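PDB 2RCC: ribonucleoside-diphosphate reductase subunit beta from Bacillus halodurans C-125, which is the small subunit of a class I ribonucleotide reductase, the di-iron partner of the large subunit in making deoxyribonucleotides from ribonucleotides for DNA synthesis. Local coordinates for the interface of chains A and B. Sequence-based numbering; all coordinates share one arbitrary frame. Chains: chain A/B, Ribonucleoside-diphosphate reductase subunit beta.

Two beta subunits pair here, as the alpha2-beta2 tetramer of the family would require. The centres of the C-alpha atoms of contacts 1 and 2 are about 13 Å apart, those of contacts 2 and 3 about 15 Å, and those of contacts 1 and 3 about 17 Å. Chain A gives residues of its N-terminal stretch to each: A:Leu31 and A:Trp33 to contact 1, A:Arg8, A:Ile10 and A:Asn29 to contact 2, A:Tyr11 to A:Thr13, A:Ser28 and A:Val30 to contact 3. Helix 106-133 serves contact 1 from chain B and contact 2 from chain A. Helix 72-102 of chain B carries residues of contacts 2 and 3. The N-terminal segment thus straps chain A to its neighbour.

Contact 1: the interface of chains A and B. Residues chain A 31, 33, 42, 45; chain B 56, 120-121, 123-124, 127.
A:Tyr45 OH donates to the carboxamide oxygen OE1 of B:Gln124 at 2.8 Å, tilted 30° from the carbonyl plane. At the other end of this amide, B:Gln124 NE2 donates a hydrogen bond to A:Tyr42 OH at 3.0 Å, which lies in the amide plane. These two bonds would hold the amide against rotation. The chain of B:Gln124 bends at chi2 (-94°), and its CG packs against A:Tyr45 CE2 at 3.5 Å. The A:Trp33 side chain crosses that of B:Gln124 at about a right angle, with A:Trp33 CD1 3.6 Å from B:Gln124 CB. B:Val120 CG1 touches A:Tyr45 at CE1. One helical turn from B:Val120, B:Asn123 ND2 donates to the backbone O of A:Leu31 at 3.0 Å. It also meets water 1, which A:Trp33 NE1 and B:Val120 O share. B:Ser127 OG accepts from A:Trp33 N at 3.1 Å, and water 2 joins this hydroxyl to A:Leu31 O and B:Asn123 O. The patch fastens helix 41-50 and the preceding loop of chain A to helix 106-133 of chain B. Its centre is about 6 Å from B:Tyr126, the likely radical tyrosine, so it probably helps steady that helix beside the active site.

Contact 2: the interface of chains A and B. Residues chain A 8, 10, 29, 97, 109, 112-113; chain B 93-94, 97.
B:Met97 and A:Met97, both selenomethionines, meet at the apolar centre. Their side chains cross at about a right angle, and the methyl CE of A:Met97 lies 3.6 Å from B:Met97 CG. With CG anti to the backbone N (chi1 177°), the extended B:Met97 chain carries its SE to 3.9 Å from A:Ser113 CB. A bend at chi3 then turns CE of B:Met97 toward the backbone O of A:Ala109, 3.6 Å away. A:Ala109 also covers the next layer: its CB sits over the centre of the A:Arg8 guanidinium, 3.6 Å above the plane. At the polar rim this guanidinium meets B:Asp94 tip to tip. It grips the carboxylate side-on, with A:Arg8 NH2 2.9 Å from OD1 of B:Asp94 in a salt bridge and NE 3.0 Å from OD2. Both oxygens lie in the guanidinium plane, but the nitrogens approach from above the carboxylate plane. A:Asn29 ND2 reaches the anti lone pair of B:Asp94 OD2 at 2.9 Å. The same amide nitrogen donates to A:Ile10 O, which helps to position it. An alanine in place of B:Asp94 would probably leave the A:Arg8 charge without its mate and A:Asn29 ND2 without its partner across the interface. The patch lies between helix 72-102 of chain B and helices 95-100 and 106-133 of chain A, with the N-terminal segment of chain A along one side.

Contact 3: the interface of chains A and B. Residues chain A 11-13, 28, 30; chain B 87, 146-147, 153, 157.
The indole of B:Trp146, in this ribonucleotide reductase small chain of the di-iron family, takes A:Val30 CG2 on one face. A:Val30 CG2 lies 3.6 Å from the centroid of the B:Trp146 five-membered ring, in a CH-pi contact. B:Phe87 CD1 sits over the same face, toward the rim. On the opposite face lies B:Lys147 CG. The backbone O of A:Asp12 meets the indole edge in plane, 3.5 Å from B:Trp146 CH2, and so does water 3. CG of B:Trp146 stands between the backbone N and the carbonyl carbon (chi1 69°), and from there the six-membered ring reaches the chain A loops. B:Trp146 CZ2 packs against A:Ser28 CB, and B:Trp146 CZ3 against A:Thr13 CG2 at 3.5 Å. A:Ser28 OG accepts from A:Val30 N, which probably steadies the turn that presents the valine. The A:Tyr11 and B:Phe87 rings stand at 90°, centroids 5.6 Å apart, with A:Tyr11 CD1 in plane at the CE1-CZ edge of B:Phe87. A:Tyr11 CE1 also touches B:Trp146 CZ3. At the far end of the phenol, A:Tyr11 OH donates to B:Glu157 OE2 at 2.7 Å. It meets that oxygen on the anti side, 23° out of the carboxylate plane, while OE2 lies in the plane of the phenol ring. Water 3 links the same OH to B:Trp146 O.

Contact 1: the interface of chains A and B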
ATOM      1  N   LEU A  31      -1.765   2.198 -14.557  1.00 15.90           N
ATOM      2  CA  LEU A  31      -1.912   3.494 -13.934  1.00 14.56           C
ATOM      3  C   LEU A  31      -0.906   4.552 -14.423  1.00 15.53           C
ATOM      4  O   LEU A  31       0.273   4.480 -14.138  1.00 16.68           O
ATOM      5  CB  LEU A  31      -1.830   3.380 -12.419  1.00 12.90           C
ATOM      6  CG  LEU A  31      -1.905   4.619 -11.500  1.00 13.89           C
ATOM      7  CD1 LEU A  31      -3.055   5.594 -11.776  1.00 11.77           C
ATOM      8  CD2 LEU A  31      -1.912   4.122 -10.048  1.00 13.13           C
ATOM      9  N   TRP A  33      -0.514   8.270 -13.799  1.00 18.40           N
ATOM     10  CA  TRP A  33      -0.973   9.278 -12.838  1.00 18.75           C
ATOM     11  C   TRP A  33      -1.397  10.624 -13.478  1.00 17.53           C
ATOM     12  O   TRP A  33      -2.145  11.369 -12.851  1.00 15.70           O
ATOM     13  CB  TRP A  33       0.039   9.493 -11.694  1.00 21.02           C
ATOM     14  CG  TRP A  33      -0.100   8.481 -10.592  1.00 17.29           C
ATOM     15  CD1 TRP A  33       0.678   7.375 -10.387  1.00 17.79           C
ATOM     16  CD2 TRP A  33      -1.076   8.479  -9.552  1.00 17.62           C
ATOM     17  NE1 TRP A  33       0.248   6.706  -9.306  1.00 16.63           N
ATOM     18  CE2 TRP A  33      -0.819   7.352  -8.753  1.00 22.01           C
ATOM     19  CE3 TRP A  33      -2.158   9.327  -9.219  1.00 24.08           C
ATOM     20  CZ2 TRP A  33      -1.603   7.024  -7.638  1.00 14.55           C
ATOM     21  CZ3 TRP A  33      -2.945   9.006  -8.099  1.00 19.45           C
ATOM     22  CH2 TRP A  33      -2.655   7.879  -7.322  1.00 20.62           C
ATOM     23  N   TYR A  42      -4.416  12.601  -7.810  1.00 17.51           N
ATOM     24  CA  TYR A  42      -2.945  12.782  -7.865  1.00 14.15           C
ATOM     25  C   TYR A  42      -2.483  13.769  -6.819  1.00 17.11           C
ATOM     26  O   TYR A  42      -1.472  13.504  -6.168  1.00 16.40           O
ATOM     27  CB  TYR A  42      -2.427  13.132  -9.275  1.00 17.37           C
ATOM     28  CG  TYR A  42      -0.941  12.921  -9.594  1.00 20.17           C
ATOM     29  CD1 TYR A  42      -0.087  12.094  -8.819  1.00 21.34           C
ATOM     30  CD2 TYR A  42      -0.419  13.425 -10.775  1.00 18.29           C
ATOM     31  CE1 TYR A  42       1.282  11.885  -9.190  1.00 24.49           C
ATOM     32  CE2 TYR A  42       0.924  13.188 -11.159  1.00 21.64           C
ATOM     33  CZ  TYR A  42       1.775  12.442 -10.370  1.00 20.61           C
ATOM     34  OH  TYR A  42       3.089  12.230 -10.817  1.00 24.34           O
ATOM     35  N   TYR A  45      -2.464  11.807  -3.530  1.00 15.36           N
ATOM     36  CA  TYR A  45      -1.274  10.992  -3.470  1.00 14.50           C
ATOM     37  C   TYR A  45      -0.040  11.799  -3.074  1.00 17.29           C
ATOM     38  O   TYR A  45       0.703  11.417  -2.157  1.00 17.93           O
ATOM     39  CB  TYR A  45      -1.020  10.268  -4.813  1.00 12.66           C
ATOM     40  CG  TYR A  45       0.353   9.665  -4.926  1.00 15.38           C
ATOM     41  CD1 TYR A  45       0.666   8.417  -4.373  1.00 16.89           C
ATOM     42  CD2 TYR A  45       1.372  10.356  -5.537  1.00 18.33           C
ATOM     43  CE1 TYR A  45       1.935   7.898  -4.476  1.00 15.51           C
ATOM     44  CE2 TYR A  45       2.611   9.857  -5.597  1.00 17.59           C
ATOM     45  CZ  TYR A  45       2.901   8.626  -5.090  1.00 13.95           C
ATOM     46  OH  TYR A  45       4.207   8.189  -5.224  1.00 16.43           O
TER
ATOM     47  N   PHE B  56      10.055  13.105  -6.509  1.00 23.62           N
ATOM     48  CA  PHE B  56       9.977  14.564  -6.527  1.00 21.87           C
ATOM     49  C   PHE B  56      11.272  15.237  -6.031  1.00 22.57           C
ATOM     50  O   PHE B  56      11.464  16.413  -6.281  1.00 24.35           O
ATOM     51  CB  PHE B  56       8.743  15.025  -5.753  1.00 20.18           C
ATOM     52  CG  PHE B  56       7.435  14.557  -6.359  1.00 19.75           C
ATOM     53  CD1 PHE B  56       6.918  15.172  -7.485  1.00 19.32           C
ATOM     54  CD2 PHE B  56       6.733  13.506  -5.800  1.00 18.45           C
ATOM     55  CE1 PHE B  56       5.739  14.760  -8.042  1.00 23.98           C
ATOM     56  CE2 PHE B  56       5.520  13.089  -6.349  1.00 24.30           C
ATOM     57  CZ  PHE B  56       5.026  13.710  -7.463  1.00 19.47           C
ATOM     58  N   VAL B 120       3.562   1.302  -5.586  1.00 15.57           N
ATOM     59  CA  VAL B 120       2.802   2.508  -5.909  1.00 15.54           C
ATOM     60  C   VAL B 120       3.786   3.669  -6.274  1.00 14.62           C
ATOM     61  O   VAL B 120       3.611   4.322  -7.312  1.00 12.79           O
ATOM     62  CB  VAL B 120       1.839   2.961  -4.766  1.00 13.22           C
ATOM     63  CG1 VAL B 120       1.247   4.350  -5.097  1.00 13.80           C
ATOM     64  CG2 VAL B 120       0.730   1.941  -4.515  1.00 13.16           C
ATOM     65  N   VAL B 121       4.832   3.866  -5.470  1.00 15.31           N
ATOM     66  CA  VAL B 121       5.799   4.928  -5.703  1.00 15.87           C
ATOM     67  C   VAL B 121       6.642   4.680  -6.973  1.00 15.54           C
ATOM     68  O   VAL B 121       6.901   5.636  -7.753  1.00 17.41           O
ATOM     69  CB  VAL B 121       6.760   5.175  -4.469  1.00 14.90           C
ATOM     70  CG1 VAL B 121       7.765   6.309  -4.763  1.00 18.88           C
ATOM     71  CG2 VAL B 121       5.976   5.447  -3.184  1.00 16.14           C
ATOM     72  N   ASN B 123       5.776   2.899  -9.608  1.00 15.24           N
ATOM     73  CA  ASN B 123       4.925   3.118 -10.768  1.00 13.21           C
ATOM     74  C   ASN B 123       4.732   4.603 -11.022  1.00 14.66           C
ATOM     75  O   ASN B 123       4.854   5.073 -12.158  1.00 13.52           O
ATOM     76  CB  ASN B 123       3.578   2.403 -10.637  1.00 12.83           C
ATOM     77  CG  ASN B 123       2.709   2.627 -11.836  1.00 20.15           C
ATOM     78  OD1 ASN B 123       3.021   2.158 -12.926  1.00 20.67           O
ATOM     79  ND2 ASN B 123       1.617   3.336 -11.652  1.00 16.82           N
ATOM     80  N   GLN B 124       4.478   5.366  -9.955  1.00 14.59           N
ATOM     81  CA  GLN B 124       4.315   6.806 -10.071  1.00 14.73           C
ATOM     82  C   GLN B 124       5.572   7.510 -10.584  1.00 14.30           C
ATOM     83  O   GLN B 124       5.487   8.507 -11.323  1.00 14.39           O
ATOM     84  CB  GLN B 124       3.839   7.417  -8.746  1.00 13.52           C
ATOM     85  CG  GLN B 124       3.634   8.930  -8.778  1.00 14.07           C
ATOM     86  CD  GLN B 124       4.827   9.775  -8.317  1.00 19.92           C
ATOM     87  OE1 GLN B 124       5.489   9.445  -7.354  1.00 23.69           O
ATOM     88  NE2 GLN B 124       5.031  10.909  -8.964  1.00 10.19           N
ATOM     89  N   SER B 127       5.554   7.876 -14.365  1.00 17.86           N
ATOM     90  CA  SER B 127       4.789   9.031 -14.817  1.00 18.15           C
ATOM     91  C   SER B 127       5.615  10.323 -14.624  1.00 17.78           C
ATOM     92  O   SER B 127       5.571  11.236 -15.456  1.00 17.71           O
ATOM     93  CB  SER B 127       3.477   9.178 -14.032  1.00 19.38           C
ATOM     94  OG  SER B 127       2.543   8.197 -14.376  1.00 22.48           O
TER
HETATM   95  O   HOH W   1       1.245   4.063  -8.688  1.00 21.99           O
HETATM   96  O   HOH W   2       2.363   5.881 -13.579  1.00 40.26           O

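Contact 2: the interface of chains A and B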
ATOM      1  N   ARG A   8     -12.278  -6.043  -9.391  1.00 15.49           N
ATOM      2  CA  ARG A   8     -11.379  -5.389 -10.333  1.00 16.17           C
ATOM      3  C   ARG A   8     -10.525  -6.412 -11.069  1.00 15.98           C
ATOM      4  O   ARG A   8      -9.915  -7.301 -10.457  1.00 15.07           O
ATOM      5  CB  ARG A   8     -10.453  -4.436  -9.611  1.00 15.36           C
ATOM      6  CG  ARG A   8      -9.357  -3.774 -10.471  1.00 17.01           C
ATOM      7  CD  ARG A   8      -8.486  -2.833  -9.689  1.00 17.22           C
ATOM      8  NE  ARG A   8      -7.776  -3.443  -8.559  1.00 17.45           N
ATOM      9  CZ  ARG A   8      -8.163  -3.422  -7.282  1.00 19.16           C
ATOM     10  NH1 ARG A   8      -9.234  -2.769  -6.859  1.00 16.52           N
ATOM     11  NH2 ARG A   8      -7.423  -4.023  -6.380  1.00 18.89           N
ATOM     12  N   ILE A  10      -7.247  -7.531 -12.910  1.00 18.64           N
ATOM     13  CA  ILE A  10      -5.843  -7.162 -12.780  1.00 19.26           C
ATOM     14  C   ILE A  10      -5.249  -6.655 -14.120  1.00 18.31           C
ATOM     15  O   ILE A  10      -4.204  -5.995 -14.125  1.00 17.41           O
ATOM     16  CB  ILE A  10      -5.030  -8.346 -12.157  1.00 21.77           C
ATOM     17  CG1 ILE A  10      -3.763  -7.857 -11.441  1.00 25.34           C
ATOM     18  CG2 ILE A  10      -4.737  -9.402 -13.207  1.00 15.03           C
ATOM     19  CD1 ILE A  10      -3.119  -8.921 -10.559  1.00 21.81           C
ATOM     20  N   ASN A  29      -6.202  -1.166 -15.683  1.00 15.45           N
ATOM     21  CA  ASN A  29      -5.409  -1.433 -14.497  1.00 16.32           C
ATOM     22  C   ASN A  29      -3.926  -0.979 -14.650  1.00 15.40           C
ATOM     23  O   ASN A  29      -3.122  -1.223 -13.781  1.00 17.82           O
ATOM     24  CB  ASN A  29      -5.531  -2.865 -13.991  1.00 17.30           C
ATOM     25  CG  ASN A  29      -5.304  -2.949 -12.495  1.00 17.30           C
ATOM     26  OD1 ASN A  29      -5.731  -2.061 -11.768  1.00 15.55           O
ATOM     27  ND2 ASN A  29      -4.604  -3.989 -12.035  1.00 16.23           N
HETATM   28  N   MSE A  97     -10.061  -3.649   3.052  1.00 22.12           N
HETATM   29  CA  MSE A  97      -9.220  -4.139   1.955  1.00 24.38           C
HETATM   30  C   MSE A  97      -9.911  -5.191   1.116  1.00 23.69           C
HETATM   31  O   MSE A  97      -9.653  -5.239  -0.093  1.00 25.36           O
HETATM   32  CB  MSE A  97      -7.839  -4.575   2.454  1.00 25.80           C
HETATM   33  CG  MSE A  97      -6.992  -3.438   3.051  1.00 27.60           C
HETATM   34 SE   MSE A  97      -6.789  -1.800   1.991  0.75 24.17          SE
HETATM   35  CE  MSE A  97      -6.014  -2.720   0.413  1.00 13.67           C
ATOM     36  N   ALA A 109      -7.383   2.230  -6.235  1.00 13.50           N
ATOM     37  CA  ALA A 109      -6.753   0.989  -5.741  1.00 11.92           C
ATOM     38  C   ALA A 109      -5.363   1.304  -5.220  1.00 12.87           C
ATOM     39  O   ALA A 109      -4.988   0.835  -4.151  1.00 14.50           O
ATOM     40  CB  ALA A 109      -6.741  -0.082  -6.826  1.00 14.96           C
HETATM   41  N   MSE A 112      -5.514   3.004  -1.872  1.00 12.53           N
HETATM   42  CA  MSE A 112      -5.828   2.014  -0.817  1.00 11.99           C
HETATM   43  C   MSE A 112      -4.571   1.272  -0.374  1.00 14.51           C
HETATM   44  O   MSE A 112      -4.420   0.987   0.804  1.00 13.35           O
HETATM   45  CB  MSE A 112      -6.931   1.055  -1.245  1.00 15.41           C
HETATM   46  CG  MSE A 112      -8.300   1.663  -1.435  1.00 14.41           C
HETATM   47 SE   MSE A 112      -8.977   2.647   0.087  0.75 13.57          SE
HETATM   48  CE  MSE A 112      -9.159   1.197   1.406  1.00 22.98           C
ATOM     49  N   SER A 113      -3.642   1.020  -1.303  1.00 15.46           N
ATOM     50  CA  SER A 113      -2.352   0.436  -0.961  1.00 12.97           C
ATOM     51  C   SER A 113      -1.556   1.379  -0.034  1.00 15.07           C
ATOM     52  O   SER A 113      -0.997   0.936   0.964  1.00 13.00           O
ATOM     53  CB  SER A 113      -1.555   0.065  -2.226  1.00 13.92           C
ATOM     54  OG  SER A 113      -0.257  -0.349  -1.919  1.00 17.51           O
TER
ATOM     55  N   THR B  93       1.594  -3.731  -8.097  1.00 15.02           N
ATOM     56  CA  THR B  93       0.946  -3.035  -7.007  1.00 13.60           C
ATOM     57  C   THR B  93      -0.299  -3.795  -6.581  1.00 13.78           C
ATOM     58  O   THR B  93      -0.537  -3.992  -5.399  1.00 16.04           O
ATOM     59  CB  THR B  93       0.490  -1.626  -7.398  1.00 13.37           C
ATOM     60  OG1 THR B  93       1.642  -0.823  -7.704  1.00 17.31           O
ATOM     61  CG2 THR B  93      -0.344  -0.990  -6.254  1.00  9.16           C
ATOM     62  N   ASP B  94      -1.069  -4.234  -7.561  1.00 13.68           N
ATOM     63  CA  ASP B  94      -2.333  -4.924  -7.334  1.00 14.40           C
ATOM     64  C   ASP B  94      -2.103  -6.358  -6.821  1.00 12.81           C
ATOM     65  O   ASP B  94      -2.711  -6.767  -5.844  1.00 13.45           O
ATOM     66  CB  ASP B  94      -3.137  -4.925  -8.647  1.00 14.88           C
ATOM     67  CG  ASP B  94      -4.603  -5.108  -8.440  1.00 18.09           C
ATOM     68  OD1 ASP B  94      -4.998  -5.422  -7.297  1.00 16.16           O
ATOM     69  OD2 ASP B  94      -5.363  -4.974  -9.436  1.00 18.97           O
HETATM   70  N   MSE B  97      -0.926  -6.279  -3.176  1.00 16.38           N
HETATM   71  CA  MSE B  97      -2.025  -5.915  -2.280  1.00 15.33           C
HETATM   72  C   MSE B  97      -2.943  -7.114  -2.031  1.00 15.26           C
HETATM   73  O   MSE B  97      -3.347  -7.366  -0.909  1.00 15.76           O
HETATM   74  CB  MSE B  97      -2.780  -4.692  -2.839  1.00 11.93           C
HETATM   75  CG  MSE B  97      -3.981  -4.200  -2.123  1.00 21.56           C
HETATM   76 SE   MSE B  97      -4.502  -2.459  -2.823  0.75 16.14          SE
HETATM   77  CE  MSE B  97      -4.119  -2.582  -4.675  1.00 13.66           C
TER

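Contact 3: the interface of chains A and B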
ATOM      1  N   TYR A  11      -5.938  -6.932 -15.230  1.00 19.23           N
ATOM      2  CA  TYR A  11      -5.521  -6.625 -16.598  1.00 19.78           C
ATOM      3  C   TYR A  11      -6.742  -6.665 -17.535  1.00 17.88           C
ATOM      4  O   TYR A  11      -7.476  -7.655 -17.555  1.00 23.97           O
ATOM      5  CB  TYR A  11      -4.562  -7.721 -17.032  1.00 19.52           C
ATOM      6  CG  TYR A  11      -4.057  -7.727 -18.460  1.00 18.84           C
ATOM      7  CD1 TYR A  11      -3.106  -6.821 -18.874  1.00 26.21           C
ATOM      8  CD2 TYR A  11      -4.445  -8.711 -19.363  1.00 30.28           C
ATOM      9  CE1 TYR A  11      -2.587  -6.854 -20.154  1.00 27.70           C
ATOM     10  CE2 TYR A  11      -3.918  -8.755 -20.643  1.00 29.34           C
ATOM     11  CZ  TYR A  11      -2.985  -7.815 -21.035  1.00 26.89           C
ATOM     12  OH  TYR A  11      -2.425  -7.832 -22.308  1.00 24.41           O
ATOM     13  N   ASP A  12      -6.989  -5.582 -18.250  1.00 17.53           N
ATOM     14  CA  ASP A  12      -8.101  -5.506 -19.210  1.00 19.75           C
ATOM     15  C   ASP A  12      -7.672  -4.663 -20.428  1.00 19.84           C
ATOM     16  O   ASP A  12      -7.598  -3.442 -20.368  1.00 17.89           O
ATOM     17  CB  ASP A  12      -9.333  -4.945 -18.496  1.00 20.71           C
ATOM     18  CG  ASP A  12     -10.574  -4.927 -19.359  1.00 25.30           C
ATOM     19  OD1 ASP A  12     -10.536  -5.304 -20.529  1.00 23.51           O
ATOM     20  OD2 ASP A  12     -11.616  -4.535 -18.848  1.00 19.10           O
ATOM     21  N   THR A  13      -7.389  -5.336 -21.544  1.00 21.77           N
ATOM     22  CA  THR A  13      -6.968  -4.652 -22.775  1.00 23.73           C
ATOM     23  C   THR A  13      -8.100  -3.892 -23.471  1.00 23.07           C
ATOM     24  O   THR A  13      -7.835  -2.954 -24.216  1.00 24.07           O
ATOM     25  CB  THR A  13      -6.343  -5.637 -23.814  1.00 23.62           C
ATOM     26  OG1 THR A  13      -7.280  -6.687 -24.070  1.00 28.25           O
ATOM     27  CG2 THR A  13      -5.026  -6.214 -23.294  1.00 22.56           C
ATOM     28  N   SER A  28      -8.152  -0.362 -17.430  1.00 17.95           N
ATOM     29  CA  SER A  28      -7.117  -1.266 -17.883  1.00 15.14           C
ATOM     30  C   SER A  28      -6.294  -1.897 -16.789  1.00 15.37           C
ATOM     31  O   SER A  28      -5.754  -2.978 -16.968  1.00 13.93           O
ATOM     32  CB  SER A  28      -6.130  -0.557 -18.778  1.00 16.70           C
ATOM     33  OG  SER A  28      -5.447   0.486 -18.151  1.00 16.83           O
ATOM     34  N   VAL A  30      -3.595  -0.317 -15.762  1.00 15.88           N
ATOM     35  CA  VAL A  30      -2.297   0.302 -15.961  1.00 15.28           C
ATOM     36  C   VAL A  30      -2.525   1.750 -15.565  1.00 15.34           C
ATOM     37  O   VAL A  30      -3.413   2.417 -16.118  1.00 16.58           O
ATOM     38  CB  VAL A  30      -1.838   0.234 -17.420  1.00 17.73           C
ATOM     39  CG1 VAL A  30      -0.499   0.951 -17.589  1.00 17.53           C
ATOM     40  CG2 VAL A  30      -1.728  -1.217 -17.881  1.00 17.43           C
TER
ATOM     41  N   PHE B  87       3.795  -0.876 -16.851  1.00 14.71           N
ATOM     42  CA  PHE B  87       2.832  -1.996 -16.916  1.00 15.22           C
ATOM     43  C   PHE B  87       3.109  -2.961 -15.771  1.00 16.34           C
ATOM     44  O   PHE B  87       2.197  -3.322 -15.042  1.00 14.34           O
ATOM     45  CB  PHE B  87       2.918  -2.778 -18.263  1.00 13.27           C
ATOM     46  CG  PHE B  87       2.013  -3.977 -18.299  1.00 17.22           C
ATOM     47  CD1 PHE B  87       0.714  -3.821 -18.643  1.00 12.49           C
ATOM     48  CD2 PHE B  87       2.445  -5.238 -17.890  1.00 13.95           C
ATOM     49  CE1 PHE B  87      -0.182  -4.905 -18.585  1.00 18.89           C
ATOM     50  CE2 PHE B  87       1.570  -6.299 -17.835  1.00 20.05           C
ATOM     51  CZ  PHE B  87       0.261  -6.126 -18.182  1.00 15.76           C
ATOM     52  N   TRP B 146       1.354  -1.259 -24.285  1.00 27.42           N
ATOM     53  CA  TRP B 146       0.960  -2.583 -23.826  1.00 25.12           C
ATOM     54  C   TRP B 146      -0.317  -3.143 -24.528  1.00 21.85           C
ATOM     55  O   TRP B 146      -0.482  -4.359 -24.618  1.00 19.69           O
ATOM     56  CB  TRP B 146       0.832  -2.579 -22.287  1.00 25.93           C
ATOM     57  CG  TRP B 146      -0.306  -1.786 -21.822  1.00 21.58           C
ATOM     58  CD1 TRP B 146      -0.352  -0.450 -21.595  1.00 23.89           C
ATOM     59  CD2 TRP B 146      -1.599  -2.276 -21.597  1.00 23.55           C
ATOM     60  NE1 TRP B 146      -1.607  -0.087 -21.204  1.00 21.27           N
ATOM     61  CE2 TRP B 146      -2.391  -1.196 -21.212  1.00 27.45           C
ATOM     62  CE3 TRP B 146      -2.178  -3.538 -21.691  1.00 30.68           C
ATOM     63  CZ2 TRP B 146      -3.699  -1.333 -20.911  1.00 35.47           C
ATOM     64  CZ3 TRP B 146      -3.471  -3.679 -21.383  1.00 33.60           C
ATOM     65  CH2 TRP B 146      -4.239  -2.582 -21.002  1.00 39.54           C
ATOM     66  N   LYS B 147      -1.207  -2.272 -25.000  1.00 20.95           N
ATOM     67  CA  LYS B 147      -2.429  -2.695 -25.695  1.00 24.22           C
ATOM     68  C   LYS B 147      -2.167  -2.906 -27.182  1.00 24.99           C
ATOM     69  O   LYS B 147      -2.877  -3.684 -27.787  1.00 25.57           O
ATOM     70  CB  LYS B 147      -3.554  -1.659 -25.616  1.00 23.53           C
ATOM     71  CG  LYS B 147      -3.916  -1.151 -24.256  1.00 32.99           C
ATOM     72  CD  LYS B 147      -5.012  -0.039 -24.314  1.00 30.81           C
ATOM     73  CE  LYS B 147      -5.211   0.610 -22.919  1.00 39.83           C
ATOM     74  NZ  LYS B 147      -5.976   1.882 -22.762  1.00 35.33           N
ATOM     75  N   LYS B 153       2.620  -7.375 -25.649  1.00 19.07           N
ATOM     76  CA  LYS B 153       1.447  -8.095 -25.206  1.00 23.08           C
ATOM     77  C   LYS B 153       1.752  -9.567 -24.931  1.00 22.66           C
ATOM     78  O   LYS B 153       1.298 -10.116 -23.934  1.00 19.35           O
ATOM     79  CB  LYS B 153       0.323  -7.917 -26.208  1.00 25.63           C
ATOM     80  CG  LYS B 153      -0.999  -8.445 -25.752  1.00 28.30           C
ATOM     81  CD  LYS B 153      -2.103  -8.252 -26.786  1.00 29.91           C
ATOM     82  CE  LYS B 153      -2.475  -6.837 -26.971  1.00 37.32           C
ATOM     83  NZ  LYS B 153      -3.721  -6.802 -27.765  1.00 44.64           N
ATOM     84  N   GLU B 157       1.216 -11.093 -21.125  1.00 14.65           N
ATOM     85  CA  GLU B 157       0.179 -12.113 -20.884  1.00 19.10           C
ATOM     86  C   GLU B 157       0.737 -13.377 -20.226  1.00 18.62           C
ATOM     87  O   GLU B 157      -0.015 -14.087 -19.547  1.00 16.74           O
ATOM     88  CB  GLU B 157      -0.657 -12.345 -22.159  1.00 19.59           C
ATOM     89  CG  GLU B 157      -1.494 -11.054 -22.417  1.00 22.87           C
ATOM     90  CD  GLU B 157      -2.285 -10.968 -23.698  1.00 27.91           C
ATOM     91  OE1 GLU B 157      -2.107 -11.859 -24.586  1.00 30.58           O
ATOM     92  OE2 GLU B 157      -3.060  -9.938 -23.819  1.00 25.25           O
TER
HETATM   93  O   HOH W   3      -0.104  -6.326 -22.523  1.00 28.36           O